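Local atomic coordinates of N-acetylmuramoyl-l-alanine amidase (PDB entry 3NE8), a protein that probably cleaves, as a zinc-dependent hydrolase, the amide bond between N-acetylmuramic acid and L-alanine in peptidoglycan, remodelling the cell wall during bacterial division. Residues A[96-101]-A[147-152]; A[75-80]-A[218-223]. All blocks are in the same frame, centred on the assembly; numbering follows the deposited sequence.

Interaction 1 (A[96-101]-A[147-152])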
loop_
_atom_site.group_PDB
_atom_site.type_symbol
_atom_site.label_atom_id
_atom_site.label_comp_id
_atom_site.label_asym_id
_atom_site.label_seq_id
_atom_site.Cartn_x
_atom_site.Cartn_y
_atom_site.Cartn_z
ATOM N N VAL A 96 3.603 16.100 0.129
ATOM C CA VAL A 96 4.407 14.993 0.640
ATOM C C VAL A 96 5.434 14.597 -0.407
ATOM O O VAL A 96 5.089 14.367 -1.580
ATOM C CB VAL A 96 3.561 13.766 1.020
ATOM C CG1 VAL A 96 4.440 12.719 1.700
ATOM C CG2 VAL A 96 2.407 14.157 1.921
ATOM N N TYR A 97 6.692 14.519 0.007
ATOM C CA TYR A 97 7.786 14.107 -0.860
ATOM C C TYR A 97 8.355 12.766 -0.431
ATOM O O TYR A 97 8.518 12.488 0.758
ATOM C CB TYR A 97 8.932 15.133 -0.857
ATOM C CG TYR A 97 8.551 16.488 -1.388
ATOM C CD1 TYR A 97 8.806 16.830 -2.710
ATOM C CD2 TYR A 97 7.938 17.429 -0.574
ATOM C CE1 TYR A 97 8.456 18.082 -3.204
ATOM C CE2 TYR A 97 7.585 18.672 -1.054
ATOM C CZ TYR A 97 7.842 18.998 -2.372
ATOM O OH TYR A 97 7.481 20.236 -2.880
ATOM N N THR A 98 8.654 11.931 -1.421
ATOM C CA THR A 98 9.440 10.719 -1.220
ATOM C C THR A 98 10.758 10.860 -1.976
ATOM O O THR A 98 10.919 11.797 -2.769
ATOM C CB THR A 98 8.681 9.472 -1.697
ATOM O OG1 THR A 98 8.136 9.705 -3.003
ATOM C CG2 THR A 98 7.544 9.180 -0.746
ATOM N N ILE A 99 11.692 9.942 -1.751
ATOM C CA ILE A 99 13.009 10.068 -2.356
ATOM C C ILE A 99 13.023 9.521 -3.781
ATOM O O ILE A 99 12.300 8.576 -4.112
ATOM C CB ILE A 99 14.089 9.369 -1.512
ATOM C CG1 ILE A 99 15.485 9.866 -1.915
ATOM C CG2 ILE A 99 13.975 7.852 -1.632
ATOM C CD1 ILE A 99 16.592 9.451 -0.972
ATOM N N SER A 100 13.853 10.123 -4.624
ATOM C CA SER A 100 14.060 9.662 -5.990
ATOM C C SER A 100 15.326 10.321 -6.501
ATOM O O SER A 100 15.631 11.453 -6.128
ATOM C CB SER A 100 12.895 10.077 -6.879
ATOM O OG SER A 100 13.113 9.658 -8.218
ATOM N N ASP A 101 16.055 9.629 -7.369
ATOM C CA ASP A 101 17.240 10.215 -7.981
ATOM C C ASP A 101 16.825 11.324 -8.942
ATOM O O ASP A 101 17.504 12.341 -9.074
ATOM C CB ASP A 101 18.040 9.148 -8.727
ATOM C CG ASP A 101 18.854 8.268 -7.797
ATOM O OD1 ASP A 101 19.069 8.666 -6.633
ATOM O OD2 ASP A 101 19.288 7.182 -8.237
ATOM N N PHE A 147 6.917 1.088 0.864
ATOM C CA PHE A 147 6.256 1.563 2.075
ATOM C C PHE A 147 6.192 3.086 2.124
ATOM O O PHE A 147 5.166 3.643 2.489
ATOM C CB PHE A 147 6.947 1.018 3.327
ATOM C CG PHE A 147 6.670 -0.431 3.588
ATOM C CD1 PHE A 147 5.370 -0.915 3.564
ATOM C CD2 PHE A 147 7.697 -1.312 3.876
ATOM C CE1 PHE A 147 5.111 -2.257 3.813
ATOM C CE2 PHE A 147 7.447 -2.651 4.138
ATOM C CZ PHE A 147 6.147 -3.125 4.098
ATOM N N SER A 148 7.280 3.760 1.746
ATOM C CA SER A 148 7.283 5.225 1.733
ATOM C C SER A 148 6.186 5.777 0.836
ATOM O O SER A 148 5.471 6.717 1.194
ATOM C CB SER A 148 8.633 5.754 1.260
ATOM O OG SER A 148 9.674 5.286 2.106
ATOM N N ILE A 149 6.074 5.199 -0.354
ATOM C CA ILE A 149 5.065 5.576 -1.347
ATOM C C ILE A 149 3.652 5.347 -0.798
ATOM O O ILE A 149 2.759 6.187 -0.931
ATOM C CB ILE A 149 5.248 4.754 -2.665
ATOM C CG1 ILE A 149 6.558 5.116 -3.384
ATOM C CG2 ILE A 149 4.071 4.962 -3.609
ATOM C CD1 ILE A 149 6.634 6.554 -3.855
ATOM N N ASN A 150 3.456 4.170 -0.213
ATOM C CA ASN A 150 2.165 3.837 0.367
ATOM C C ASN A 150 1.763 4.866 1.414
ATOM O O ASN A 150 0.638 5.367 1.412
ATOM C CB ASN A 150 2.198 2.438 0.984
ATOM C CG ASN A 150 0.916 2.101 1.699
ATOM O OD1 ASN A 150 0.763 2.378 2.872
ATOM N ND2 ASN A 150 -0.025 1.506 0.982
ATOM N N PHE A 151 2.683 5.196 2.318
ATOM C CA PHE A 151 2.357 6.166 3.341
ATOM C C PHE A 151 2.067 7.541 2.743
ATOM O O PHE A 151 1.105 8.211 3.136
ATOM C CB PHE A 151 3.460 6.252 4.392
ATOM C CG PHE A 151 3.136 7.206 5.509
ATOM C CD1 PHE A 151 2.064 6.956 6.347
ATOM C CD2 PHE A 151 3.860 8.380 5.682
ATOM C CE1 PHE A 151 1.742 7.839 7.371
ATOM C CE2 PHE A 151 3.539 9.265 6.708
ATOM C CZ PHE A 151 2.475 8.993 7.549
ATOM N N ALA A 152 2.905 7.976 1.805
ATOM C CA ALA A 152 2.671 9.265 1.157
ATOM C C ALA A 152 1.261 9.328 0.561
ATOM O O ALA A 152 0.543 10.324 0.721
ATOM C CB ALA A 152 3.728 9.535 0.076
#
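Ala-152 presents its methyl to two strand side chains at once: CB lies 3.6 Å from CG1 of Val-96 and 3.9 Å from CG2 of Thr-98. Val-96 and Thr-98, two positions apart on strand 94-99, both point toward helix 135-161, whereas Tyr-97 between them points away and stacks edge-to-face with Phe-176. In Val-96 the touching branch, CG1, stands anti to the backbone N (chi1 -173°). Thr-98 divides its two branches between different neighbours. Its methyl, CG2, reaches the helix backbone, 3.8 Å from the carbonyl O of Ser-148. Ile-149 is modelled in two conformers; in the one described, its CD1 lies 3.6 Å from Thr-98 OG1 and the two side chains cross at about a right angle. Ser-148 adds its CB, 4.1 Å from Thr-98 CG2.

Helix and strand run almost exactly antiparallel, at 173°, with their axes approaching to 8.7 Å; the alanine and serine on the facing side of the helix suit so close an approach. The hydroxyls are satisfied outside the pair: Thr-98 OG1 bonds His-171 NE2 on the neighbouring strand 170-174, and Ser-148 OG bonds Thr-144 O and Ser-186 N. Mostly apolar, methyl-led packing therefore joins helix to sheet here, while the Thr-98 hydroxyl is spent on the neighbouring strand and the Ser-148 hydroxyl on strand 186-190 and its own helix.

Interaction 2 (A[75-80]-A[218-223])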
loop_
_atom_site.group_PDB
_atom_site.type_symbol
_atom_site.label_atom_id
_atom_site.label_comp_id
_atom_site.label_asym_id
_atom_site.label_seq_id
_atom_site.Cartn_x
_atom_site.Cartn_y
_atom_site.Cartn_z
ATOM N N ALA A 75 12.986 2.555 13.953
ATOM C CA ALA A 75 11.745 3.156 13.484
ATOM C C ALA A 75 11.085 2.322 12.400
ATOM O O ALA A 75 11.763 1.762 11.543
ATOM C CB ALA A 75 12.001 4.559 12.947
ATOM N N ASP A 76 9.756 2.262 12.446
ATOM C CA ASP A 76 8.946 1.713 11.364
ATOM C C ASP A 76 8.557 2.766 10.333
ATOM O O ASP A 76 8.074 2.436 9.249
ATOM C CB ASP A 76 7.682 1.084 11.943
ATOM C CG ASP A 76 7.983 -0.059 12.884
ATOM O OD1 ASP A 76 8.703 -0.995 12.465
ATOM O OD2 ASP A 76 7.500 -0.027 14.039
ATOM N N LEU A 77 8.747 4.036 10.671
ATOM C CA LEU A 77 8.364 5.153 9.817
ATOM C C LEU A 77 9.113 6.384 10.302
ATOM O O LEU A 77 9.262 6.589 11.513
ATOM C CB LEU A 77 6.849 5.392 9.901
ATOM C CG LEU A 77 6.281 6.575 9.111
ATOM C CD1 LEU A 77 6.516 6.443 7.605
ATOM C CD2 LEU A 77 4.797 6.739 9.403
ATOM N N PHE A 78 9.564 7.200 9.358
ATOM C CA PHE A 78 10.302 8.432 9.605
ATOM C C PHE A 78 9.624 9.545 8.817
ATOM O O PHE A 78 9.393 9.406 7.609
ATOM C CB PHE A 78 11.752 8.256 9.145
ATOM C CG PHE A 78 12.593 9.497 9.263
ATOM C CD1 PHE A 78 13.054 9.931 10.498
ATOM C CD2 PHE A 78 12.928 10.237 8.136
ATOM C CE1 PHE A 78 13.858 11.067 10.611
ATOM C CE2 PHE A 78 13.707 11.381 8.239
ATOM C CZ PHE A 78 14.181 11.793 9.486
ATOM N N ILE A 79 9.292 10.641 9.497
ATOM C CA ILE A 79 8.622 11.776 8.873
ATOM C C ILE A 79 9.412 13.046 9.158
ATOM O O ILE A 79 9.553 13.443 10.320
ATOM C CB ILE A 79 7.183 11.944 9.413
ATOM C CG1 ILE A 79 6.362 10.659 9.212
ATOM C CG2 ILE A 79 6.510 13.127 8.743
ATOM C CD1 ILE A 79 4.987 10.698 9.861
ATOM N N SER A 80 9.931 13.671 8.109
ATOM C CA SER A 80 10.623 14.942 8.257
ATOM C C SER A 80 9.641 16.060 7.950
ATOM O O SER A 80 8.967 16.047 6.909
ATOM C CB SER A 80 11.825 15.008 7.320
ATOM O OG SER A 80 12.628 16.154 7.592
ATOM N N TYR A 218 -3.955 9.807 12.017
ATOM C CA TYR A 218 -4.876 8.807 11.495
ATOM C C TYR A 218 -4.213 8.006 10.377
ATOM O O TYR A 218 -4.321 6.773 10.337
ATOM C CB TYR A 218 -6.158 9.487 11.006
ATOM C CG TYR A 218 -7.195 8.533 10.455
ATOM C CD1 TYR A 218 -7.895 7.675 11.293
ATOM C CD2 TYR A 218 -7.472 8.493 9.099
ATOM C CE1 TYR A 218 -8.849 6.800 10.787
ATOM C CE2 TYR A 218 -8.430 7.624 8.584
ATOM C CZ TYR A 218 -9.105 6.783 9.433
ATOM O OH TYR A 218 -10.050 5.928 8.905
ATOM N N SER A 219 -3.530 8.693 9.469
ATOM C CA SER A 219 -2.818 8.012 8.397
ATOM C C SER A 219 -1.778 7.054 8.942
ATOM O O SER A 219 -1.602 5.956 8.411
ATOM C CB SER A 219 -2.149 9.005 7.452
ATOM O OG SER A 219 -3.139 9.766 6.778
ATOM N N ILE A 220 -1.072 7.475 9.990
ATOM C CA ILE A 220 -0.080 6.617 10.628
ATOM C C ILE A 220 -0.716 5.368 11.225
ATOM O O ILE A 220 -0.195 4.255 11.069
ATOM C CB ILE A 220 0.737 7.390 11.686
ATOM C CG1 ILE A 220 1.620 8.428 10.989
ATOM C CG2 ILE A 220 1.564 6.422 12.535
ATOM C CD1 ILE A 220 2.259 9.427 11.944
ATOM N N ARG A 221 -1.847 5.516 11.896
ATOM C CA ARG A 221 -2.562 4.363 12.439
ATOM C C ARG A 221 -2.954 3.373 11.339
ATOM O O ARG A 221 -2.836 2.154 11.504
ATOM C CB ARG A 221 -3.800 4.821 13.210
ATOM C CG ARG A 221 -3.487 5.759 14.369
ATOM C CD ARG A 221 -3.196 5.004 15.657
ATOM N NE ARG A 221 -2.024 4.140 15.553
ATOM C CZ ARG A 221 -1.997 2.872 15.951
ATOM N NH1 ARG A 221 -3.079 2.319 16.481
ATOM N NH2 ARG A 221 -0.887 2.160 15.822
ATOM N N GLN A 222 -3.431 3.891 10.209
ATOM C CA GLN A 222 -3.802 3.021 9.093
ATOM C C GLN A 222 -2.573 2.310 8.533
ATOM O O GLN A 222 -2.615 1.126 8.213
ATOM C CB GLN A 222 -4.480 3.838 8.000
ATOM C CG GLN A 222 -5.872 4.327 8.367
ATOM C CD GLN A 222 -6.533 5.050 7.221
ATOM O OE1 GLN A 222 -5.887 5.806 6.496
ATOM N NE2 GLN A 222 -7.832 4.817 7.041
ATOM N N PHE A 223 -1.471 3.033 8.427
ATOM C CA PHE A 223 -0.224 2.462 7.943
ATOM C C PHE A 223 0.294 1.376 8.891
ATOM O O PHE A 223 0.756 0.323 8.442
ATOM C CB PHE A 223 0.786 3.595 7.779
ATOM C CG PHE A 223 2.099 3.191 7.172
ATOM C CD1 PHE A 223 2.175 2.771 5.849
ATOM C CD2 PHE A 223 3.268 3.299 7.908
ATOM C CE1 PHE A 223 3.399 2.447 5.281
ATOM C CE2 PHE A 223 4.492 2.972 7.353
ATOM C CZ PHE A 223 4.559 2.543 6.032
#
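Leu-77 sends its two methyls to different residues of helix 206-227, and these apolar contacts make up most of the interface. CD2 packs 3.9 Å from CG1 of Ile-220 and also lies 4.1 Å from CD2 of Phe-223, while CD1 approaches Phe-223 CE2 obliquely at 4.0 Å. The leucine side chain leaves the backbone toward the helix, with CG anti to the backbone N (chi1 177°). Two residues on, Ile-79 meets Ile-220 tip to tip, their CD1 atoms 3.7 Å apart. Such long reaches span the 11.6 Å between the strand and helix axes, which run at 158° to each other.

A carbonyl–ring contact lies beside this apolar group: Asp-76 O sits near the plane of the Phe-223 ring, at its edge, 4.1 Å from CE2. The same oxygen accepts a hydrogen bond from Arg-227 NH1, one turn further along the helix.

Asp-76 also bonds through OD2 to Arg-6 N, which ties the start of the segment to strand 5-11. Phe-151 of helix 135-161 packs against Leu-77, Ile-220 and Phe-223. The contact is thus a buried helix-on-sheet core held by dispersion, with the arginine–carbonyl bond adding a directional tie beside it.

How the interactions relate
The two contacts lie with centres about 12 Å apart and rest on one mixed sheet, in which strand 186-190 separates strands 77-82 and 94-99. Along the chain the order is 75-80, 96-101, 147-152, 218-223, which nests interaction 1 inside the loop closed by interaction 2. Helices 135-161 and 206-227 also meet each other: Phe-147 O lies 3.5 Å from Phe-223 CE1, joining both contacts into one layer. Strand 77-82 ends in the zinc ligand His-82, consistent with this layer lying behind part of the sheet from which a zinc ligand comes, though the side chains of Val-96 and Ile-79 are about 14 and 12 Å from the zinc ion.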